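Local coordinates for protein kojibiose phosphorylase (PDB 6W0P) that is a glycosyl hydrolase family 65 phosphorylase that joins a beta-sandwich N-terminal domain to a helical catalytic domain, at residues E65-D70 against V79-F84; T210-M215 against S264-I269; T252-K257 against D268-K273; D583-P588 against N611-R616. One frame throughout, in Å; residues are numbered along the deposited sequence.

Interaction 1 (E65-D70 against V79-F84); sequences EYALKD and VKRTHF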
# COMPACT_ATOMS: atom_id res chain seq x y z
N GLU A 65 -21.20 8.62 6.22
CA GLU A 65 -20.26 9.76 6.16
C GLU A 65 -18.95 9.30 5.52
O GLU A 65 -18.70 8.07 5.48
CB GLU A 65 -19.97 10.34 7.55
CG GLU A 65 -20.65 11.67 7.80
CD GLU A 65 -20.47 12.69 6.69
OE1 GLU A 65 -21.46 13.35 6.34
OE2 GLU A 65 -19.35 12.80 6.16
N TYR A 66 -18.14 10.28 5.13
CA TYR A 66 -16.75 10.08 4.65
C TYR A 66 -15.78 10.14 5.83
O TYR A 66 -16.11 10.68 6.91
CB TYR A 66 -16.45 11.13 3.58
CG TYR A 66 -17.12 10.89 2.26
CD1 TYR A 66 -16.60 9.98 1.35
CD2 TYR A 66 -18.25 11.60 1.88
CE1 TYR A 66 -17.19 9.76 0.11
CE2 TYR A 66 -18.84 11.41 0.65
CZ TYR A 66 -18.31 10.48 -0.24
OH TYR A 66 -18.89 10.28 -1.46
N ALA A 67 -14.59 9.57 5.63
CA ALA A 67 -13.45 9.78 6.55
C ALA A 67 -13.26 11.28 6.75
O ALA A 67 -13.44 12.03 5.78
CB ALA A 67 -12.21 9.14 5.99
N LEU A 68 -12.90 11.71 7.95
CA LEU A 68 -12.78 13.15 8.33
C LEU A 68 -11.64 13.82 7.57
O LEU A 68 -11.78 15.04 7.24
CB LEU A 68 -12.54 13.23 9.84
CG LEU A 68 -13.73 12.80 10.70
CD1 LEU A 68 -13.34 12.76 12.18
CD2 LEU A 68 -14.91 13.73 10.46
N LYS A 69 -10.56 13.07 7.33
CA LYS A 69 -9.35 13.52 6.59
C LYS A 69 -9.01 12.50 5.49
O LYS A 69 -9.09 11.28 5.76
CB LYS A 69 -8.17 13.69 7.55
CG LYS A 69 -7.46 12.40 7.96
CD LYS A 69 -6.63 12.52 9.23
CE LYS A 69 -5.51 11.50 9.31
NZ LYS A 69 -4.56 11.81 10.40
N ASP A 70 -8.66 13.02 4.31
CA ASP A 70 -7.97 12.28 3.22
C ASP A 70 -6.77 11.50 3.78
O ASP A 70 -5.99 12.09 4.52
CB ASP A 70 -7.44 13.24 2.16
CG ASP A 70 -8.49 13.75 1.20
OD1 ASP A 70 -9.70 13.52 1.47
OD2 ASP A 70 -8.10 14.36 0.19
N VAL A 79 -8.31 5.08 -3.56
CA VAL A 79 -9.30 5.79 -2.72
C VAL A 79 -8.57 6.60 -1.64
O VAL A 79 -7.71 6.03 -0.93
CB VAL A 79 -10.35 4.83 -2.15
CG1 VAL A 79 -11.35 5.56 -1.26
CG2 VAL A 79 -11.07 4.13 -3.30
N LYS A 80 -8.85 7.90 -1.59
CA LYS A 80 -8.24 8.87 -0.65
C LYS A 80 -9.17 9.01 0.56
O LYS A 80 -8.67 9.30 1.63
CB LYS A 80 -8.04 10.24 -1.32
CG LYS A 80 -7.16 10.24 -2.57
CD LYS A 80 -6.65 11.63 -2.94
CE LYS A 80 -5.64 11.64 -4.07
NZ LYS A 80 -4.82 12.87 -4.06
N ARG A 81 -10.47 8.77 0.38
CA ARG A 81 -11.50 9.02 1.41
C ARG A 81 -12.57 7.91 1.37
O ARG A 81 -13.47 7.95 0.51
CB ARG A 81 -12.01 10.45 1.19
CG ARG A 81 -13.05 10.92 2.19
CD ARG A 81 -13.63 12.26 1.76
NE ARG A 81 -12.61 13.19 1.28
CZ ARG A 81 -12.79 14.07 0.28
NH1 ARG A 81 -13.94 14.14 -0.36
NH2 ARG A 81 -11.80 14.86 -0.08
N THR A 82 -12.46 6.95 2.29
CA THR A 82 -13.43 5.84 2.46
C THR A 82 -14.74 6.41 3.00
O THR A 82 -14.76 7.59 3.43
CB THR A 82 -12.86 4.73 3.36
OG1 THR A 82 -13.67 3.57 3.17
CG2 THR A 82 -12.82 5.13 4.83
N HIS A 83 -15.81 5.63 2.95
CA HIS A 83 -17.10 6.02 3.57
C HIS A 83 -17.65 4.81 4.33
O HIS A 83 -17.14 3.69 4.10
CB HIS A 83 -18.07 6.60 2.54
CG HIS A 83 -18.55 5.59 1.57
ND1 HIS A 83 -17.84 5.27 0.43
CD2 HIS A 83 -19.66 4.84 1.56
CE1 HIS A 83 -18.51 4.37 -0.24
NE2 HIS A 83 -19.62 4.07 0.44
N PHE A 84 -18.60 5.07 5.22
CA PHE A 84 -19.11 4.08 6.20
C PHE A 84 -20.51 4.50 6.68
O PHE A 84 -20.77 5.72 6.76
CB PHE A 84 -18.10 3.93 7.34
CG PHE A 84 -17.45 5.22 7.77
CD1 PHE A 84 -18.09 6.09 8.65
CD2 PHE A 84 -16.19 5.58 7.31
CE1 PHE A 84 -17.50 7.28 9.03
CE2 PHE A 84 -15.60 6.77 7.69
CZ PHE A 84 -16.26 7.63 8.54
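Arg81 reaches Asp70 by crossing Tyr66 at about a right angle: chi1 (-178°) holds its CG anti to the backbone N and beside the tyrosine. Arg81 CD lies 3.5 Å from Tyr66 CB. A bend at chi3 (-43°) then turns NE out of the extended line, and both Arg81 NE and Arg81 NH2 bond to Asp70 OD1, each at 2.9 Å. The grip is side-on but ends on a single oxygen. NH2 takes the syn lone pair and NE comes nearly along the C-O axis, with carboxylate and guanidinium almost coplanar. The Tyr66 ring, by contrast, stands nearly perpendicular to the guanidinium plane.

Further along, strands 64-66 and 83-85 form a two-stranded antiparallel sheet. Glu65 and Phe84 are a hydrogen-bonded pair, joined N to O both ways, and Ala67 N adds a bond to Thr82 O at 3.0 Å. Chi1 (39°) holds Phe84 CG between its backbone N and carbonyl carbon; Glu65 O lies 3.6 Å above the Phe84 ring, over its centre. On the other face of the sheet from Glu65 and Phe84, the non-hydrogen-bonded pair Tyr66 and His83 make an offset edge-to-face contact, the edge of His83 toward the face of Tyr66. Their polar ends point into the catalytic domain: Tyr66 OH bonds to Lys404 NZ, and His83 NE2 to the backbone N of Arg401 and Asn402. Glu65 OE1 is held by the backbone N of Thr206 and Thr207.

The chemistry is therefore graded: a salt bridge in which two nitrogens share one carboxylate oxygen at the solvent-facing loop end, and aromatic rings with backbone bonds at the more buried strand end.

Interaction 2 (T210-M215 against S264-I269); sequences TLTSVM and SQQRDI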
# COMPACT_ATOMS: atom_id res chain seq x y z
N THR A 210 -30.15 14.06 6.48
CA THR A 210 -30.91 14.53 7.66
C THR A 210 -31.75 13.38 8.22
O THR A 210 -32.13 12.46 7.44
CB THR A 210 -31.79 15.73 7.31
OG1 THR A 210 -32.86 15.28 6.48
CG2 THR A 210 -31.01 16.85 6.65
N LEU A 211 -32.04 13.47 9.51
CA LEU A 211 -32.87 12.51 10.25
C LEU A 211 -33.70 13.28 11.28
O LEU A 211 -33.13 14.15 11.95
CB LEU A 211 -31.90 11.52 10.91
CG LEU A 211 -32.52 10.51 11.86
CD1 LEU A 211 -31.68 9.24 11.89
CD2 LEU A 211 -32.68 11.09 13.25
N THR A 212 -34.98 12.93 11.43
CA THR A 212 -35.84 13.40 12.55
C THR A 212 -36.22 12.18 13.38
O THR A 212 -36.77 11.22 12.81
CB THR A 212 -37.07 14.17 12.06
OG1 THR A 212 -36.60 15.38 11.48
CG2 THR A 212 -38.03 14.52 13.18
N SER A 213 -35.89 12.22 14.67
CA SER A 213 -36.25 11.20 15.67
C SER A 213 -37.25 11.81 16.64
O SER A 213 -36.90 12.84 17.27
CB SER A 213 -35.05 10.69 16.40
OG SER A 213 -35.45 9.63 17.27
N VAL A 214 -38.44 11.20 16.74
CA VAL A 214 -39.52 11.68 17.65
C VAL A 214 -40.00 10.52 18.53
O VAL A 214 -40.14 9.39 18.03
CB VAL A 214 -40.68 12.30 16.86
CG1 VAL A 214 -40.25 13.60 16.18
CG2 VAL A 214 -41.26 11.33 15.84
N MET A 215 -40.25 10.80 19.81
CA MET A 215 -40.85 9.82 20.72
C MET A 215 -42.01 10.45 21.50
O MET A 215 -42.12 11.68 21.55
CB MET A 215 -39.82 9.26 21.70
CG MET A 215 -39.27 10.27 22.65
SD MET A 215 -38.30 9.41 23.89
CE MET A 215 -37.45 10.76 24.69
N SER A 264 -39.29 20.95 7.72
CA SER A 264 -40.63 21.18 8.33
C SER A 264 -41.57 20.02 7.98
O SER A 264 -42.34 19.60 8.86
CB SER A 264 -41.23 22.54 7.96
OG SER A 264 -41.86 22.53 6.68
N GLN A 265 -41.49 19.50 6.75
CA GLN A 265 -42.29 18.35 6.24
C GLN A 265 -41.80 17.03 6.87
O GLN A 265 -42.65 16.15 7.11
CB GLN A 265 -42.21 18.25 4.72
CG GLN A 265 -42.80 19.44 3.97
CD GLN A 265 -42.60 19.29 2.48
OE1 GLN A 265 -42.14 18.25 2.01
NE2 GLN A 265 -42.96 20.33 1.74
N GLN A 266 -40.48 16.90 7.08
CA GLN A 266 -39.81 15.72 7.70
C GLN A 266 -40.37 15.56 9.11
O GLN A 266 -40.84 14.45 9.46
CB GLN A 266 -38.29 15.91 7.75
CG GLN A 266 -37.52 14.66 8.16
CD GLN A 266 -36.02 14.80 8.01
OE1 GLN A 266 -35.30 14.95 8.99
NE2 GLN A 266 -35.54 14.73 6.77
N ARG A 267 -40.36 16.67 9.85
CA ARG A 267 -40.87 16.76 11.24
C ARG A 267 -42.37 16.42 11.25
O ARG A 267 -42.77 15.61 12.09
CB ARG A 267 -40.58 18.14 11.81
CG ARG A 267 -40.65 18.18 13.33
CD ARG A 267 -41.07 19.54 13.87
NE ARG A 267 -39.95 20.38 14.27
CZ ARG A 267 -40.08 21.59 14.80
NH1 ARG A 267 -41.28 22.11 14.98
NH2 ARG A 267 -39.00 22.26 15.15
N ASP A 268 -43.16 16.97 10.33
CA ASP A 268 -44.63 16.75 10.37
C ASP A 268 -44.95 15.29 10.04
O ASP A 268 -45.85 14.71 10.68
CB ASP A 268 -45.40 17.69 9.44
CG ASP A 268 -46.84 17.88 9.92
OD1 ASP A 268 -47.05 18.81 10.73
OD2 ASP A 268 -47.71 17.04 9.54
N ILE A 269 -44.26 14.71 9.05
CA ILE A 269 -44.42 13.27 8.73
C ILE A 269 -44.07 12.45 9.98
O ILE A 269 -44.87 11.59 10.37
CB ILE A 269 -43.59 12.87 7.50
CG1 ILE A 269 -44.05 13.62 6.25
CG2 ILE A 269 -43.61 11.35 7.31
CD1 ILE A 269 -43.01 13.67 5.14
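Gln266 extends from the helix towards the strand and presents its flat amide to two threonines, Thr210 and Thr212, one on each end of the group. Its CG lies anti to the backbone N (chi1 -170°), and the chain runs straight on from there to bring the amide to the sheet fully stretched. Gln266 NE2 gives a straight bond to Thr210 OG1 at 2.8 Å, with the acceptor almost in the amide plane. Gln266 OE1 takes the hydroxyl of Thr212, OG1 also at 2.8 Å, in the carbonyl plane and on a lone pair. The side chains of Thr212 and Gln266 run antiparallel alongside one another, whereas Thr210 meets the amide at a slant. With a donor used at one end and an acceptor at the other, the bonding pattern is consistent with one rotation of the amide; Gln261 OE1, a second acceptor for NE2, agrees with it, and Thr212 OG1 also bonds to Thr201 OG1 on the next strand.

Thr212 turns its other branch to the helix itself: CG2 lies 4.1 Å from Arg267 CA. The guanidinium of Arg267 turns off to a cation-pi contact with Phe192.

The strand and helix run in roughly the same direction, 32° apart with axes 8.5 Å from each other. This is a helix packed on one face of a large antiparallel sheet, in the beta-sandwich N-terminal domain of family 65.

Interaction 3 (T252-K257 against D268-K273); sequences TNIIDK and DIALTK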
# COMPACT_ATOMS: atom_id res chain seq x y z
N THR A 252 -40.43 7.20 16.13
CA THR A 252 -40.45 7.33 14.65
C THR A 252 -39.19 8.09 14.23
O THR A 252 -38.89 9.11 14.83
CB THR A 252 -41.76 7.95 14.16
OG1 THR A 252 -42.80 7.03 14.48
CG2 THR A 252 -41.74 8.22 12.67
N ASN A 253 -38.43 7.53 13.28
CA ASN A 253 -37.20 8.11 12.70
C ASN A 253 -37.49 8.31 11.22
O ASN A 253 -37.84 7.30 10.54
CB ASN A 253 -35.99 7.22 13.00
CG ASN A 253 -35.71 7.12 14.48
OD1 ASN A 253 -35.46 8.12 15.14
ND2 ASN A 253 -35.76 5.93 15.03
N ILE A 254 -37.44 9.56 10.75
CA ILE A 254 -37.63 9.89 9.30
C ILE A 254 -36.29 10.40 8.77
O ILE A 254 -35.79 11.43 9.28
CB ILE A 254 -38.77 10.90 9.08
CG1 ILE A 254 -40.08 10.47 9.74
CG2 ILE A 254 -38.96 11.12 7.58
CD1 ILE A 254 -40.67 9.18 9.17
N ILE A 255 -35.75 9.72 7.76
CA ILE A 255 -34.42 10.03 7.19
C ILE A 255 -34.62 10.63 5.79
O ILE A 255 -35.64 10.31 5.16
CB ILE A 255 -33.51 8.78 7.15
CG1 ILE A 255 -34.01 7.73 6.15
CG2 ILE A 255 -33.35 8.20 8.53
CD1 ILE A 255 -33.05 6.60 5.94
N ASP A 256 -33.70 11.49 5.37
CA ASP A 256 -33.58 11.94 3.96
C ASP A 256 -32.15 11.64 3.50
O ASP A 256 -31.23 12.42 3.84
CB ASP A 256 -33.95 13.42 3.80
CG ASP A 256 -33.80 13.90 2.37
OD1 ASP A 256 -33.81 13.05 1.46
OD2 ASP A 256 -33.63 15.12 2.18
N LYS A 257 -31.98 10.55 2.76
CA LYS A 257 -30.66 10.09 2.26
C LYS A 257 -30.16 11.02 1.14
O LYS A 257 -28.96 11.02 0.90
CB LYS A 257 -30.74 8.62 1.83
CG LYS A 257 -31.00 7.64 2.97
CD LYS A 257 -30.86 6.19 2.56
CE LYS A 257 -32.08 5.65 1.84
NZ LYS A 257 -31.73 4.50 0.96
N ASP A 268 -43.16 16.97 10.33
CA ASP A 268 -44.63 16.75 10.37
C ASP A 268 -44.95 15.29 10.04
O ASP A 268 -45.85 14.71 10.68
CB ASP A 268 -45.40 17.69 9.44
CG ASP A 268 -46.84 17.88 9.92
OD1 ASP A 268 -47.05 18.81 10.73
OD2 ASP A 268 -47.71 17.04 9.54
N ILE A 269 -44.26 14.71 9.05
CA ILE A 269 -44.42 13.27 8.73
C ILE A 269 -44.07 12.45 9.98
O ILE A 269 -44.87 11.59 10.37
CB ILE A 269 -43.59 12.87 7.50
CG1 ILE A 269 -44.05 13.62 6.25
CG2 ILE A 269 -43.61 11.35 7.31
CD1 ILE A 269 -43.01 13.67 5.14
N ALA A 270 -42.96 12.77 10.64
CA ALA A 270 -42.51 12.01 11.82
C ALA A 270 -43.60 12.04 12.90
O ALA A 270 -43.97 10.96 13.41
CB ALA A 270 -41.19 12.53 12.32
N LEU A 271 -44.15 13.22 13.19
CA LEU A 271 -45.16 13.40 14.27
C LEU A 271 -46.47 12.71 13.91
O LEU A 271 -47.10 12.16 14.84
CB LEU A 271 -45.38 14.89 14.52
CG LEU A 271 -44.24 15.59 15.23
CD1 LEU A 271 -44.66 16.99 15.68
CD2 LEU A 271 -43.76 14.77 16.42
N THR A 272 -46.89 12.76 12.64
CA THR A 272 -48.13 12.11 12.14
C THR A 272 -48.02 10.59 12.34
O THR A 272 -48.97 9.99 12.91
CB THR A 272 -48.42 12.48 10.68
OG1 THR A 272 -48.41 13.91 10.58
CG2 THR A 272 -49.75 11.95 10.19
N LYS A 273 -46.91 9.97 11.93
CA LYS A 273 -46.72 8.50 12.08
C LYS A 273 -46.55 8.13 13.56
O LYS A 273 -47.17 7.16 14.00
CB LYS A 273 -45.55 8.04 11.20
CG LYS A 273 -45.91 7.76 9.75
CD LYS A 273 -44.75 7.97 8.81
CE LYS A 273 -45.12 7.92 7.34
NZ LYS A 273 -44.76 6.61 6.76
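Beside Ile269 and Ala270, which meet Ile254 of the strand, the backbone oxygen of Asp268 is gripped twice by one residue: Thr272 OG1 bonds to Asp268 O at 2.7 Å and Thr272 N at 3.0 Å, from opposite faces of the carbonyl plane. The threonine hydroxyl thus doubles the ordinary helical bond of a helix that packs on a face of the antiparallel sheet of the N-terminal domain. Strand 252-256 leads into that helix, which turns back over it nearly antiparallel, at 153°, with axes 8.0 Å apart.

Across the interface the contact is apolar, with no hydrogen bond between the segments. Ile254 CG1 sits anti to the carbonyl carbon (chi1 -52°); chi2, near -64°, places CD1 towards the helix, 4.1 Å from Ile269 CG2. The two isoleucine side chains cross at about a right angle. Thr252 meets the helix a little further along with its methyl, CG2 resting 3.6 Å from Ala270 O and 4.1 Å from Lys273 CB. Its hydroxyl is used elsewhere, in a bond to Asn152 OD1. Lys273 NZ lies off the strand and makes a weak, long ion pair with Glu151.

The tightest point of the packing is between strand and helix carbons: Ile254 CG1 and Ala270 CB meet at 3.5 Å, shorter than a normal carbon-carbon contact.

Interaction 4 (D583-P588 against N611-R616); sequences DIIKQP and NYYEPR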
# COMPACT_ATOMS: atom_id res chain seq x y z
N ASP A 583 0.87 -22.23 -4.02
CA ASP A 583 -0.35 -22.77 -4.66
C ASP A 583 -1.43 -22.95 -3.59
O ASP A 583 -2.31 -23.82 -3.76
CB ASP A 583 0.00 -24.03 -5.44
CG ASP A 583 0.34 -25.23 -4.59
OD1 ASP A 583 0.57 -25.04 -3.36
OD2 ASP A 583 0.34 -26.32 -5.15
N ILE A 584 -1.35 -22.19 -2.51
CA ILE A 584 -2.37 -22.14 -1.44
C ILE A 584 -3.41 -21.12 -1.89
O ILE A 584 -3.02 -19.99 -2.24
CB ILE A 584 -1.75 -21.74 -0.09
CG1 ILE A 584 -0.65 -22.70 0.36
CG2 ILE A 584 -2.82 -21.58 0.96
CD1 ILE A 584 0.28 -22.10 1.38
N ILE A 585 -4.69 -21.50 -1.83
CA ILE A 585 -5.85 -20.73 -2.33
C ILE A 585 -6.72 -20.31 -1.14
O ILE A 585 -6.92 -21.14 -0.19
CB ILE A 585 -6.62 -21.58 -3.35
CG1 ILE A 585 -5.80 -21.79 -4.62
CG2 ILE A 585 -7.97 -20.99 -3.68
CD1 ILE A 585 -6.19 -23.04 -5.36
N LYS A 586 -7.19 -19.07 -1.16
CA LYS A 586 -8.00 -18.53 -0.05
C LYS A 586 -9.40 -19.13 -0.11
O LYS A 586 -9.92 -19.52 0.92
CB LYS A 586 -8.02 -17.01 -0.13
CG LYS A 586 -8.78 -16.31 0.99
CD LYS A 586 -8.78 -14.82 0.74
CE LYS A 586 -9.69 -14.04 1.65
NZ LYS A 586 -9.07 -14.01 2.98
N GLN A 587 -10.01 -19.17 -1.28
CA GLN A 587 -11.46 -19.44 -1.39
C GLN A 587 -11.74 -19.87 -2.82
O GLN A 587 -10.88 -19.78 -3.69
CB GLN A 587 -12.24 -18.19 -0.98
CG GLN A 587 -12.05 -16.99 -1.93
CD GLN A 587 -12.59 -15.71 -1.34
OE1 GLN A 587 -11.92 -15.02 -0.60
NE2 GLN A 587 -13.82 -15.34 -1.70
N PRO A 588 -12.96 -20.37 -3.10
CA PRO A 588 -13.29 -20.80 -4.45
C PRO A 588 -12.98 -19.74 -5.51
O PRO A 588 -13.41 -18.60 -5.38
CB PRO A 588 -14.79 -21.09 -4.36
CG PRO A 588 -14.97 -21.48 -2.90
CD PRO A 588 -14.04 -20.57 -2.13
N ASN A 611 -10.95 -32.11 -7.06
CA ASN A 611 -9.83 -32.94 -6.55
C ASN A 611 -8.55 -32.10 -6.62
O ASN A 611 -7.71 -32.27 -5.75
CB ASN A 611 -9.63 -34.24 -7.32
CG ASN A 611 -10.58 -35.36 -6.92
OD1 ASN A 611 -11.29 -35.26 -5.93
ND2 ASN A 611 -10.65 -36.41 -7.73
N TYR A 612 -8.38 -31.25 -7.63
CA TYR A 612 -7.16 -30.41 -7.75
C TYR A 612 -7.21 -29.23 -6.75
O TYR A 612 -6.21 -29.00 -6.08
CB TYR A 612 -6.92 -29.93 -9.17
CG TYR A 612 -5.58 -29.24 -9.30
CD1 TYR A 612 -4.43 -29.94 -9.57
CD2 TYR A 612 -5.48 -27.88 -9.05
CE1 TYR A 612 -3.20 -29.30 -9.64
CE2 TYR A 612 -4.27 -27.22 -9.14
CZ TYR A 612 -3.13 -27.93 -9.45
OH TYR A 612 -1.94 -27.26 -9.46
N TYR A 613 -8.33 -28.51 -6.64
CA TYR A 613 -8.41 -27.20 -5.94
C TYR A 613 -8.83 -27.30 -4.48
O TYR A 613 -8.28 -26.51 -3.69
CB TYR A 613 -9.29 -26.24 -6.74
CG TYR A 613 -8.61 -25.76 -8.00
CD1 TYR A 613 -7.48 -24.96 -7.95
CD2 TYR A 613 -9.09 -26.11 -9.24
CE1 TYR A 613 -6.84 -24.54 -9.11
CE2 TYR A 613 -8.48 -25.68 -10.41
CZ TYR A 613 -7.35 -24.90 -10.34
OH TYR A 613 -6.76 -24.51 -11.50
N GLU A 614 -9.76 -28.19 -4.10
CA GLU A 614 -10.20 -28.33 -2.69
C GLU A 614 -8.98 -28.52 -1.78
O GLU A 614 -8.87 -27.81 -0.79
CB GLU A 614 -11.23 -29.44 -2.52
CG GLU A 614 -11.79 -29.58 -1.11
CD GLU A 614 -10.83 -30.08 -0.02
OE1 GLU A 614 -10.19 -31.10 -0.25
OE2 GLU A 614 -10.70 -29.38 1.05
N PRO A 615 -8.03 -29.46 -2.02
CA PRO A 615 -6.90 -29.66 -1.09
C PRO A 615 -5.80 -28.57 -1.08
O PRO A 615 -4.98 -28.56 -0.16
CB PRO A 615 -6.28 -31.01 -1.50
CG PRO A 615 -6.74 -31.24 -2.93
CD PRO A 615 -8.05 -30.47 -3.10
N ARG A 616 -5.82 -27.65 -2.05
CA ARG A 616 -4.99 -26.43 -2.06
C ARG A 616 -5.71 -25.24 -1.40
O ARG A 616 -5.10 -24.16 -1.33
CB ARG A 616 -4.60 -26.08 -3.49
CG ARG A 616 -3.78 -27.17 -4.16
CD ARG A 616 -3.31 -26.81 -5.55
NE ARG A 616 -2.16 -27.62 -5.93
CZ ARG A 616 -2.24 -28.89 -6.34
NH1 ARG A 616 -3.42 -29.50 -6.40
NH2 ARG A 616 -1.15 -29.54 -6.69
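Asp583 and Arg616 carry the ionic part of the contact. Arg616 NE bonds to Asp583 OD2 at 2.9 Å, a fairly straight bond (160°) in which the donor stands above the carboxylate plane while the oxygen lies in the guanidinium plane; the two flat groups are 83° apart. The arginine gets there with its aliphatic part straight (chi2 -176°). Its NH1 bonds to Tyr612 O at 2.9 Å and also sits 3.2 Å above the Tyr612 ring, over its centre.

A backbone bond ties the two segments: Ile585 N to Arg616 O, 2.7 Å. The same oxygen receives a CA-H contact from Ile584, 3.4 Å from its CA.

The apolar part rests on Ile585, whose CD1 meets the edge of the Tyr613 ring, 3.5 Å from CD1 of the tyrosine, and lies 3.9 Å from Arg616 CB. Tyr613 OH bonds outside, to Phe546 O.

Asp583 OD2 also bonds to His557 ND1 and to Gln463 NE2 of the second subunit, whose OE1 takes Arg616 NH2, while Val558 N bonds to OD1. The arginine and the Gln463 amide of the second subunit are consistent with a charged aspartate, and the ion pair becomes part of the joint between the subunits.

Overall arrangement
Interactions 2 and 3 belong together: both rest helix 263-277 on neighbouring strands of one sheet, share Asp268 and Ile269, and have centres about 4 Å apart. They are buried, yet differ in kind, the first reading the strand through a glutamine amide, the second by close apolar packing. Interaction 1, in the same domain but about 27 Å between centres from interaction 2, is partly buried, with a charged loop end and an aromatic strand end facing the catalytic domain. Interaction 4, in the catalytic domain on the opposite side of the chain's centre from interactions 2 and 3, is buried too; it joins a loop to the last part of helix 603-613 and the residues after it.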